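Local coordinates for protein URE2 (PDB 4EXJ) that has no established function but is a glutathione S-transferase-like protein related to URE2 that may bind or use glutathione, at residues E101-Q106 and F161-I166; A167-E172 and R201-E206. All coordinates share one frame; numbering follows the deposited sequence.

Contact 1. Residues E101-Q106 and F161-I166; sequences ELLFYQ and FTIVDI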
ATOM      1  N   GLU B 101      -3.099  -9.266   1.558  1.00 22.18           N
ATOM      2  CA  GLU B 101      -3.917  -8.292   0.847  1.00 22.13           C
ATOM      3  C   GLU B 101      -4.433  -7.230   1.815  1.00 21.98           C
ATOM      4  O   GLU B 101      -4.481  -6.049   1.461  1.00 22.32           O
ATOM      5  CB  GLU B 101      -5.032  -8.964   0.025  1.00 29.87           C
ATOM      6  CG  GLU B 101      -6.130  -9.568   0.818  1.00 29.28           C
ATOM      7  CD  GLU B 101      -7.055 -10.447  -0.020  1.00 51.35           C
ATOM      8  OE1 GLU B 101      -8.193 -10.697   0.433  1.00 46.15           O
ATOM      9  OE2 GLU B 101      -6.644 -10.890  -1.120  1.00 36.91           O
ATOM     10  N   LEU B 102      -4.834  -7.631   3.022  1.00 21.90           N
ATOM     11  CA  LEU B 102      -5.337  -6.628   3.988  1.00 22.52           C
ATOM     12  C   LEU B 102      -4.277  -5.669   4.487  1.00 22.05           C
ATOM     13  O   LEU B 102      -4.588  -4.505   4.784  1.00 21.94           O
ATOM     14  CB  LEU B 102      -6.081  -7.273   5.162  1.00 21.21           C
ATOM     15  CG  LEU B 102      -7.426  -7.834   4.703  1.00 24.47           C
ATOM     16  CD1 LEU B 102      -8.022  -8.675   5.820  1.00 26.59           C
ATOM     17  CD2 LEU B 102      -8.382  -6.725   4.282  1.00 28.13           C
ATOM     18  N   LEU B 103      -3.020  -6.110   4.541  1.00 19.17           N
ATOM     19  CA  LEU B 103      -1.925  -5.195   4.904  1.00 20.33           C
ATOM     20  C   LEU B 103      -1.690  -4.173   3.776  1.00 21.48           C
ATOM     21  O   LEU B 103      -1.441  -2.981   4.029  1.00 21.56           O
ATOM     22  CB  LEU B 103      -0.648  -5.978   5.200  1.00 20.22           C
ATOM     23  CG  LEU B 103      -0.710  -6.797   6.490  1.00 21.11           C
ATOM     24  CD1 LEU B 103       0.507  -7.695   6.576  1.00 27.38           C
ATOM     25  CD2 LEU B 103      -0.796  -5.871   7.678  1.00 25.14           C
ATOM     26  N   PHE B 104      -1.786  -4.613   2.523  1.00 19.57           N
ATOM     27  CA  PHE B 104      -1.736  -3.651   1.417  1.00 21.96           C
ATOM     28  C   PHE B 104      -2.931  -2.711   1.452  1.00 23.95           C
ATOM     29  O   PHE B 104      -2.772  -1.500   1.309  1.00 21.97           O
ATOM     30  CB  PHE B 104      -1.646  -4.360   0.054  1.00 20.47           C
ATOM     31  CG  PHE B 104      -0.224  -4.694  -0.354  1.00 22.12           C
ATOM     32  CD1 PHE B 104       0.566  -3.743  -0.975  1.00 24.77           C
ATOM     33  CD2 PHE B 104       0.301  -5.954  -0.115  1.00 22.99           C
ATOM     34  CE1 PHE B 104       1.872  -4.053  -1.348  1.00 25.20           C
ATOM     35  CE2 PHE B 104       1.602  -6.260  -0.480  1.00 29.03           C
ATOM     36  CZ  PHE B 104       2.369  -5.312  -1.085  1.00 23.77           C
ATOM     37  N   TYR B 105      -4.115  -3.267   1.683  1.00 20.92           N
ATOM     38  CA  TYR B 105      -5.331  -2.457   1.719  1.00 22.34           C
ATOM     39  C   TYR B 105      -5.270  -1.400   2.839  1.00 19.78           C
ATOM     40  O   TYR B 105      -5.607  -0.203   2.626  1.00 20.86           O
ATOM     41  CB  TYR B 105      -6.552  -3.383   1.919  1.00 21.43           C
ATOM     42  CG  TYR B 105      -7.840  -2.588   1.927  1.00 19.84           C
ATOM     43  CD1 TYR B 105      -8.290  -2.001   3.096  1.00 21.43           C
ATOM     44  CD2 TYR B 105      -8.577  -2.400   0.761  1.00 22.27           C
ATOM     45  CE1 TYR B 105      -9.449  -1.235   3.112  1.00 24.95           C
ATOM     46  CE2 TYR B 105      -9.747  -1.641   0.762  1.00 20.46           C
ATOM     47  CZ  TYR B 105     -10.170  -1.064   1.949  1.00 24.99           C
ATOM     48  OH  TYR B 105     -11.312  -0.282   1.969  1.00 24.87           O
ATOM     49  N   GLN B 106      -4.836  -1.814   4.027  1.00 19.66           N
ATOM     50  CA  GLN B 106      -4.788  -0.871   5.158  1.00 20.17           C
ATOM     51  C   GLN B 106      -3.851   0.277   4.870  1.00 19.88           C
ATOM     52  O   GLN B 106      -4.154   1.436   5.150  1.00 22.01           O
ATOM     53  CB  GLN B 106      -4.455  -1.568   6.482  1.00 21.67           C
ATOM     54  CG  GLN B 106      -4.709  -0.741   7.737  1.00 21.12           C
ATOM     55  CD  GLN B 106      -3.645   0.307   8.012  1.00 20.84           C
ATOM     56  OE1 GLN B 106      -2.471   0.137   7.638  1.00 21.71           O
ATOM     57  NE2 GLN B 106      -4.038   1.388   8.677  1.00 21.36           N
ATOM     58  N   PHE B 161      -6.679 -12.268  17.067  1.00 27.51           N
ATOM     59  CA  PHE B 161      -5.980 -10.996  16.870  1.00 26.93           C
ATOM     60  C   PHE B 161      -4.657 -11.220  16.124  1.00 25.03           C
ATOM     61  O   PHE B 161      -3.821 -12.025  16.546  1.00 25.46           O
ATOM     62  CB  PHE B 161      -5.720 -10.396  18.257  1.00 28.50           C
ATOM     63  CG  PHE B 161      -5.007  -9.063  18.264  1.00 22.79           C
ATOM     64  CD1 PHE B 161      -3.622  -8.996  18.224  1.00 24.02           C
ATOM     65  CD2 PHE B 161      -5.731  -7.887  18.421  1.00 27.16           C
ATOM     66  CE1 PHE B 161      -2.980  -7.766  18.287  1.00 25.30           C
ATOM     67  CE2 PHE B 161      -5.087  -6.660  18.486  1.00 22.15           C
ATOM     68  CZ  PHE B 161      -3.728  -6.602  18.427  1.00 22.96           C
ATOM     69  N   THR B 162      -4.461 -10.499  15.010  1.00 24.89           N
ATOM     70  CA  THR B 162      -3.227 -10.616  14.237  1.00 25.09           C
ATOM     71  C   THR B 162      -2.631  -9.262  13.825  1.00 24.54           C
ATOM     72  O   THR B 162      -3.141  -8.185  14.170  1.00 23.65           O
ATOM     73  CB  THR B 162      -3.444 -11.380  12.905  1.00 26.06           C
ATOM     74  OG1 THR B 162      -4.294 -10.622  12.030  1.00 22.77           O
ATOM     75  CG2 THR B 162      -4.035 -12.772  13.154  1.00 27.33           C
ATOM     76  N   ILE B 163      -1.527  -9.332  13.099  1.00 23.24           N
ATOM     77  CA  ILE B 163      -0.902  -8.120  12.570  1.00 23.01           C
ATOM     78  C   ILE B 163      -1.870  -7.299  11.715  1.00 24.61           C
ATOM     79  O   ILE B 163      -1.693  -6.090  11.591  1.00 19.63           O
ATOM     80  CB  ILE B 163       0.423  -8.401  11.787  1.00 23.08           C
ATOM     81  CG1 ILE B 163       0.180  -9.362  10.606  1.00 22.73           C
ATOM     82  CG2 ILE B 163       1.552  -8.877  12.760  1.00 23.13           C
ATOM     83  CD1 ILE B 163       1.423  -9.688   9.814  1.00 23.84           C
ATOM     84  N   VAL B 164      -2.881  -7.924  11.110  1.00 22.52           N
ATOM     85  CA  VAL B 164      -3.854  -7.142  10.343  1.00 21.38           C
ATOM     86  C   VAL B 164      -4.702  -6.288  11.298  1.00 24.33           C
ATOM     87  O   VAL B 164      -4.966  -5.091  11.055  1.00 23.58           O
ATOM     88  CB  VAL B 164      -4.745  -8.038   9.488  1.00 21.72           C
ATOM     89  CG1 VAL B 164      -5.885  -7.224   8.866  1.00 19.59           C
ATOM     90  CG2 VAL B 164      -3.910  -8.718   8.394  1.00 25.90           C
ATOM     91  N   ASP B 165      -5.117  -6.890  12.409  1.00 21.68           N
ATOM     92  CA  ASP B 165      -5.809  -6.103  13.424  1.00 24.59           C
ATOM     93  C   ASP B 165      -4.933  -4.997  13.990  1.00 23.20           C
ATOM     94  O   ASP B 165      -5.441  -3.918  14.261  1.00 24.48           O
ATOM     95  CB  ASP B 165      -6.342  -6.980  14.558  1.00 25.03           C
ATOM     96  CG  ASP B 165      -7.226  -8.101  14.037  1.00 25.16           C
ATOM     97  OD1 ASP B 165      -8.359  -7.821  13.568  1.00 24.86           O
ATOM     98  OD2 ASP B 165      -6.739  -9.251  14.054  1.00 26.53           O
ATOM     99  N   ILE B 166      -3.641  -5.261  14.182  1.00 21.85           N
ATOM    100  CA  ILE B 166      -2.738  -4.199  14.627  1.00 22.29           C
ATOM    101  C   ILE B 166      -2.727  -3.062  13.597  1.00 21.57           C
ATOM    102  O   ILE B 166      -2.867  -1.884  13.968  1.00 21.44           O
ATOM    103  CB  ILE B 166      -1.316  -4.712  14.841  1.00 21.68           C
ATOM    104  CG1 ILE B 166      -1.277  -5.739  15.986  1.00 23.90           C
ATOM    105  CG2 ILE B 166      -0.348  -3.573  15.131  1.00 22.28           C
ATOM    106  CD1 ILE B 166       0.071  -6.439  16.112  1.00 26.49           C
TER
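L102 and L103 meet I163 and V164 mainly through apolar side chains, with no hydrogen bond between the two segments. L102 CB lies 3.7 Å from V164 CG1. The L102 branch crosses that of V164 at about a right angle, and its CD1 also reaches CG1. V164 has CG1 anti to the backbone N (chi1 171°); its other methyl, CG2, packs 4.2 Å from L103 CG. L103 turns its end to I163, where the two CD1 methyls touch tip to tip at 3.9 Å. L103 CD2 lies 4.0 Å from I163 O. L73 of helix 68-79 packs against both L103 and I163. All four contact residues are buried.

The polar bonds belong to the start of helix 163-179. T162 N donates to D165 OD2 at 2.8 Å, and OD2 accepts with its anti lone pair. V164 N donates to T162 OG1 at 3.2 Å. D165 OD1 is held separately, by F156 N and W198 NE1. F161, just before the cap, packs its ring atom CE1 3.5 Å from I166 CG1. The T162-D165 capping box with this hydrophobic staple is the N-capping motif of the glutathione S-transferase C-terminal domain, at the helix that runs through its core.

Contact 2. Residues A167-E172 and R201-E206; sequences AFLVGE and RAIAFE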
ATOM      1  N   ALA B 167      -2.561  -3.390  12.319  1.00 22.71           N
ATOM      2  CA  ALA B 167      -2.486  -2.326  11.306  1.00 21.74           C
ATOM      3  C   ALA B 167      -3.773  -1.469  11.338  1.00 21.00           C
ATOM      4  O   ALA B 167      -3.719  -0.227  11.431  1.00 20.78           O
ATOM      5  CB  ALA B 167      -2.247  -2.914   9.923  1.00 20.40           C
ATOM      6  N   PHE B 168      -4.923  -2.096  11.249  1.00 20.94           N
ATOM      7  CA  PHE B 168      -6.160  -1.363  11.264  1.00 20.38           C
ATOM      8  C   PHE B 168      -6.442  -0.612  12.597  1.00 18.71           C
ATOM      9  O   PHE B 168      -6.905   0.494  12.584  1.00 20.59           O
ATOM     10  CB  PHE B 168      -7.339  -2.285  10.915  1.00 20.59           C
ATOM     11  CG  PHE B 168      -7.547  -2.532   9.443  1.00 19.83           C
ATOM     12  CD1 PHE B 168      -8.062  -1.564   8.622  1.00 21.91           C
ATOM     13  CD2 PHE B 168      -7.257  -3.748   8.886  1.00 20.79           C
ATOM     14  CE1 PHE B 168      -8.284  -1.827   7.298  1.00 20.88           C
ATOM     15  CE2 PHE B 168      -7.485  -3.989   7.559  1.00 21.02           C
ATOM     16  CZ  PHE B 168      -7.976  -3.017   6.768  1.00 19.21           C
ATOM     17  N   LEU B 169      -6.176  -1.244  13.730  1.00 19.68           N
ATOM     18  CA  LEU B 169      -6.432  -0.598  15.006  1.00 19.88           C
ATOM     19  C   LEU B 169      -5.585   0.654  15.248  1.00 20.30           C
ATOM     20  O   LEU B 169      -6.051   1.622  15.778  1.00 21.81           O
ATOM     21  CB  LEU B 169      -6.319  -1.575  16.176  1.00 23.20           C
ATOM     22  CG  LEU B 169      -4.979  -1.837  16.792  1.00 22.53           C
ATOM     23  CD1 LEU B 169      -4.570  -0.740  17.693  1.00 23.10           C
ATOM     24  CD2 LEU B 169      -5.043  -3.118  17.535  1.00 27.71           C
ATOM     25  N   VAL B 170      -4.332   0.593  14.861  1.00 21.20           N
ATOM     26  CA  VAL B 170      -3.492   1.750  15.011  1.00 21.30           C
ATOM     27  C   VAL B 170      -3.966   2.936  14.145  1.00 21.83           C
ATOM     28  O   VAL B 170      -4.009   4.040  14.608  1.00 21.56           O
ATOM     29  CB  VAL B 170      -2.022   1.416  14.738  1.00 21.38           C
ATOM     30  CG1 VAL B 170      -1.181   2.649  14.684  1.00 21.68           C
ATOM     31  CG2 VAL B 170      -1.510   0.490  15.780  1.00 23.05           C
ATOM     32  N   GLY B 171      -4.321   2.684  12.891  1.00 21.34           N
ATOM     33  CA  GLY B 171      -4.895   3.760  12.060  1.00 20.84           C
ATOM     34  C   GLY B 171      -6.191   4.321  12.648  1.00 22.04           C
ATOM     35  O   GLY B 171      -6.430   5.545  12.660  1.00 21.43           O
ATOM     36  N   GLU B 172      -7.054   3.441  13.145  1.00 21.31           N
ATOM     37  CA  GLU B 172      -8.347   3.890  13.654  1.00 22.60           C
ATOM     38  C   GLU B 172      -8.186   4.649  14.980  1.00 21.66           C
ATOM     39  O   GLU B 172      -8.867   5.674  15.224  1.00 22.25           O
ATOM     40  CB  GLU B 172      -9.271   2.681  13.827  1.00 22.66           C
ATOM     41  CG  GLU B 172     -10.620   2.965  14.480  1.00 24.30           C
ATOM     42  CD  GLU B 172     -11.403   4.062  13.822  1.00 27.25           C
ATOM     43  OE1 GLU B 172     -11.088   4.460  12.670  1.00 25.12           O
ATOM     44  OE2 GLU B 172     -12.382   4.507  14.462  1.00 28.19           O
ATOM     45  N   ARG B 201     -12.770  -4.326  20.812  1.00 26.14           N
ATOM     46  CA  ARG B 201     -12.118  -5.560  21.216  1.00 28.05           C
ATOM     47  C   ARG B 201     -10.638  -5.550  20.875  1.00 26.10           C
ATOM     48  O   ARG B 201      -9.830  -6.120  21.594  1.00 28.40           O
ATOM     49  CB  ARG B 201     -12.816  -6.820  20.678  1.00 32.10           C
ATOM     50  CG  ARG B 201     -12.644  -7.129  19.216  1.00 39.92           C
ATOM     51  CD  ARG B 201     -13.218  -8.534  18.919  1.00 41.88           C
ATOM     52  NE  ARG B 201     -14.669  -8.544  19.073  1.00 38.48           N
ATOM     53  CZ  ARG B 201     -15.530  -8.257  18.099  1.00 46.78           C
ATOM     54  NH1 ARG B 201     -15.104  -7.943  16.868  1.00 30.36           N
ATOM     55  NH2 ARG B 201     -16.833  -8.276  18.352  1.00 45.42           N
ATOM     56  N   ALA B 202     -10.278  -4.885  19.779  1.00 24.73           N
ATOM     57  CA  ALA B 202      -8.870  -4.811  19.412  1.00 25.40           C
ATOM     58  C   ALA B 202      -8.028  -3.922  20.345  1.00 26.07           C
ATOM     59  O   ALA B 202      -6.922  -4.298  20.720  1.00 26.30           O
ATOM     60  CB  ALA B 202      -8.719  -4.364  17.956  1.00 24.89           C
ATOM     61  N   ILE B 203      -8.568  -2.758  20.706  1.00 26.84           N
ATOM     62  CA  ILE B 203      -7.898  -1.826  21.589  1.00 29.16           C
ATOM     63  C   ILE B 203      -7.764  -2.421  23.002  1.00 28.42           C
ATOM     64  O   ILE B 203      -6.821  -2.098  23.732  1.00 27.97           O
ATOM     65  CB  ILE B 203      -8.627  -0.456  21.617  1.00 29.10           C
ATOM     66  CG1 ILE B 203      -7.700   0.635  22.155  1.00 39.30           C
ATOM     67  CG2 ILE B 203      -9.938  -0.515  22.391  1.00 33.33           C
ATOM     68  CD1 ILE B 203      -6.625   1.036  21.165  1.00 41.30           C
ATOM     69  N   ALA B 204      -8.688  -3.321  23.341  1.00 27.41           N
ATOM     70  CA  ALA B 204      -8.705  -3.994  24.639  1.00 27.79           C
ATOM     71  C   ALA B 204      -7.760  -5.207  24.730  1.00 34.51           C
ATOM     72  O   ALA B 204      -7.603  -5.806  25.801  1.00 32.57           O
ATOM     73  CB  ALA B 204     -10.138  -4.427  24.972  1.00 28.27           C
ATOM     74  N   PHE B 205      -7.148  -5.582  23.607  1.00 29.25           N
ATOM     75  CA  PHE B 205      -6.260  -6.747  23.577  1.00 27.51           C
ATOM     76  C   PHE B 205      -5.001  -6.512  24.395  1.00 26.85           C
ATOM     77  O   PHE B 205      -4.270  -5.531  24.171  1.00 25.85           O
ATOM     78  CB  PHE B 205      -5.884  -7.093  22.129  1.00 26.96           C
ATOM     79  CG  PHE B 205      -5.092  -8.356  21.996  1.00 26.99           C
ATOM     80  CD1 PHE B 205      -5.721  -9.590  22.006  1.00 33.09           C
ATOM     81  CD2 PHE B 205      -3.722  -8.311  21.861  1.00 25.76           C
ATOM     82  CE1 PHE B 205      -4.993 -10.763  21.887  1.00 26.80           C
ATOM     83  CE2 PHE B 205      -2.979  -9.484  21.750  1.00 31.82           C
ATOM     84  CZ  PHE B 205      -3.615 -10.709  21.757  1.00 32.91           C
ATOM     85  N   GLU B 206      -4.742  -7.406  25.357  1.00 27.84           N
ATOM     86  CA  GLU B 206      -3.530  -7.317  26.188  1.00 28.69           C
ATOM     87  C   GLU B 206      -3.185  -5.880  26.566  1.00 27.75           C
ATOM     88  O   GLU B 206      -4.032  -5.169  27.106  1.00 31.41           O
ATOM     89  CB  GLU B 206      -2.352  -8.045  25.539  1.00 29.96           C
ATOM     90  CG  GLU B 206      -2.652  -9.546  25.350  1.00 31.77           C
ATOM     91  CD  GLU B 206      -1.511 -10.334  24.736  1.00 34.70           C
ATOM     92  OE1 GLU B 206      -0.407  -9.782  24.549  1.00 36.64           O
ATOM     93  OE2 GLU B 206      -1.717 -11.536  24.456  1.00 37.90           O
TER
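A202 O accepts a hydrogen bond from F205 N at 3.2 Å, and the L169 methyl CD2 lies 3.9 Å from the same oxygen. No hydrogen bond joins the two segments. E172 OE2, also on helix 163-179, is held by salt bridges from R175 and R176.

The rest is apolar and centres on L169. Its chi1 of 86° brings CG in over the main chain, and chi2 (78°) then turns CD2 to A202 and CD1 to I203. CD2 packs 3.9 Å from A202 CB. L169 CB comes up beside the same methyl at 4.1 Å, where the backbones are also nearest. CD1 makes a looser contact with I203 CD1, at 4.4 Å. The small A202 side chain thus takes L169 at close range, while the longer I203 meets only its other branch.

L169, A202 and I203 are all buried. L212 of helix 208-213 packs against both L169 and I203, and W155 lies against A202. On other sides of helix 163-179, F168 packs on Y105 of helix 93-120 and V170 on K16 of helix 15-23. The contact therefore joins the central helix 163-179 to helix 193-203, with helix 208-213 alongside.

From the N terminus, the glutathione S-transferase N-terminal region comes first and helix 93-120 follows. Contact 1 closes a loop of 54 residues that includes helix 129-149 and returns at the start of helix 163-179. Contact 2 opens on the next turn of that helix and closes after 28 residues, on helix 193-203 and the residues after it. The two loops run in series and neither encloses the other. Their centres lie 11 Å apart. Helix 163-179 thus bridges helices 93-120 and 193-203. The contacts also touch directly: the F161 ring stacks with F205 and packs on L169, while Q106 packs on A167 and F168.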